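Local atomic coordinates of hypothetical protein yxiM (Bacillus subtilis, PDB entry 2O14), a protein that probably hydrolyses ester bonds as a GDSL-family esterase, although its substrate is unknown. Residues P192-K197 / A350-A355. Sequence-based numbering, arbitrary orientation.
Sequences PHYIDK and ALARLA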
# COMPACT_ATOMS: atom_id res chain seq x y z
N PRO A 192 -3.76 -7.13 8.59
CA PRO A 192 -4.49 -8.34 8.21
C PRO A 192 -4.44 -9.48 9.23
O PRO A 192 -5.33 -10.34 9.25
CB PRO A 192 -3.89 -8.71 6.85
CG PRO A 192 -2.55 -8.04 6.85
CD PRO A 192 -2.80 -6.74 7.54
N HIS A 193 -3.43 -9.49 10.09
CA HIS A 193 -3.29 -10.53 11.11
C HIS A 193 -4.20 -10.26 12.31
O HIS A 193 -4.19 -11.03 13.27
CB HIS A 193 -1.84 -10.61 11.61
CG HIS A 193 -0.84 -10.92 10.54
ND1 HIS A 193 -0.68 -10.14 9.41
CD2 HIS A 193 0.08 -11.91 10.44
CE1 HIS A 193 0.29 -10.64 8.67
NE2 HIS A 193 0.77 -11.71 9.26
N TYR A 194 -4.98 -9.19 12.25
CA TYR A 194 -5.85 -8.86 13.37
C TYR A 194 -7.32 -8.61 13.06
O TYR A 194 -8.13 -8.50 13.98
CB TYR A 194 -5.28 -7.67 14.14
CG TYR A 194 -4.07 -8.04 14.95
CD1 TYR A 194 -4.20 -8.81 16.10
CD2 TYR A 194 -2.79 -7.67 14.55
CE1 TYR A 194 -3.09 -9.21 16.83
CE2 TYR A 194 -1.67 -8.07 15.27
CZ TYR A 194 -1.83 -8.84 16.41
OH TYR A 194 -0.73 -9.27 17.11
N ILE A 195 -7.68 -8.52 11.79
CA ILE A 195 -9.08 -8.33 11.44
C ILE A 195 -9.50 -9.55 10.63
O ILE A 195 -8.65 -10.32 10.19
CB ILE A 195 -9.33 -7.03 10.63
CG1 ILE A 195 -8.98 -7.24 9.16
CG2 ILE A 195 -8.51 -5.88 11.21
CD1 ILE A 195 -7.54 -7.53 8.92
N ASP A 196 -10.80 -9.73 10.43
CA ASP A 196 -11.28 -10.88 9.67
C ASP A 196 -11.21 -10.64 8.16
O ASP A 196 -11.83 -9.71 7.64
CB ASP A 196 -12.72 -11.22 10.07
CG ASP A 196 -13.25 -12.42 9.33
OD1 ASP A 196 -12.64 -13.51 9.43
OD2 ASP A 196 -14.28 -12.29 8.64
N LYS A 197 -10.45 -11.48 7.47
CA LYS A 197 -10.30 -11.36 6.03
C LYS A 197 -11.62 -11.58 5.29
O LYS A 197 -11.80 -11.13 4.16
CB LYS A 197 -9.26 -12.36 5.51
CG LYS A 197 -9.07 -12.32 4.00
CD LYS A 197 -8.01 -13.32 3.54
CE LYS A 197 -7.85 -13.29 2.03
NZ LYS A 197 -7.42 -11.95 1.52
N ALA A 350 2.73 -5.33 17.21
CA ALA A 350 2.12 -4.87 18.46
C ALA A 350 1.29 -3.61 18.21
O ALA A 350 0.23 -3.42 18.80
CB ALA A 350 3.20 -4.59 19.50
N LEU A 351 1.78 -2.75 17.33
CA LEU A 351 1.07 -1.52 17.00
C LEU A 351 -0.26 -1.86 16.34
O LEU A 351 -1.30 -1.27 16.65
CB LEU A 351 1.90 -0.64 16.07
CG LEU A 351 3.10 0.08 16.69
CD1 LEU A 351 3.93 0.78 15.62
CD2 LEU A 351 2.60 1.08 17.71
N ALA A 352 -0.24 -2.83 15.42
CA ALA A 352 -1.45 -3.24 14.73
C ALA A 352 -2.43 -3.84 15.72
O ALA A 352 -3.63 -3.57 15.66
CB ALA A 352 -1.11 -4.27 13.64
N ARG A 353 -1.91 -4.64 16.64
CA ARG A 353 -2.71 -5.29 17.68
C ARG A 353 -3.43 -4.23 18.51
O ARG A 353 -4.63 -4.31 18.73
CB ARG A 353 -1.79 -6.13 18.57
CG ARG A 353 -2.50 -6.89 19.69
CD ARG A 353 -1.50 -7.78 20.44
NE ARG A 353 -0.48 -7.01 21.15
CZ ARG A 353 -0.73 -6.18 22.16
NH1 ARG A 353 -1.97 -6.02 22.60
NH2 ARG A 353 0.26 -5.51 22.74
N LEU A 354 -2.67 -3.24 18.96
CA LEU A 354 -3.24 -2.15 19.76
C LEU A 354 -4.30 -1.39 18.98
O LEU A 354 -5.35 -1.05 19.52
CB LEU A 354 -2.13 -1.18 20.19
CG LEU A 354 -1.12 -1.72 21.20
CD1 LEU A 354 0.04 -0.75 21.36
CD2 LEU A 354 -1.83 -1.94 22.54
N ALA A 355 -4.02 -1.13 17.70
CA ALA A 355 -4.95 -0.40 16.86
C ALA A 355 -6.31 -1.08 16.79
O ALA A 355 -7.34 -0.46 17.03
CB ALA A 355 -4.37 -0.24 15.45
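Tyr194 lays its ring flat against helix 345-361, where the backbone and first side-chain carbons of Arg353 supply the surface. The CA of Arg353 sits 3.7 Å from the centroid of the Tyr194 ring and 7° off its normal, a CH-pi contact almost over the centre. Nearer the phenol end, Arg353 CB approaches Tyr194 CZ to 3.5 Å over the same face. Buried Ala352 adds its methyl obliquely, CB being 3.9 Å from Tyr194 CD2; so small a side chain is consistent with the ring lying close to the helix.

Toward solvent, where Tyr194 and Arg353 are partly exposed, the packing is looser. With CG anti to the backbone N (chi1 -179°) and a bend at chi3, Arg353 leads its guanidinium away to a cation-pi contact with Tyr322. The Tyr194 hydroxyl hydrogen-bonds Asp349 OD1 of the same helix, one residue before Ala350. A leucine in place of Tyr194 would probably leave that carboxylate without its phenol partner and the Arg353 backbone without its aromatic cover. In the GDSL hydrolase domain, away from the annotated sites, dispersion and CH-pi attraction thus join the loop before edge strand 201-204 to the C-terminal helix, and the phenol adds a polar anchor to Asp349.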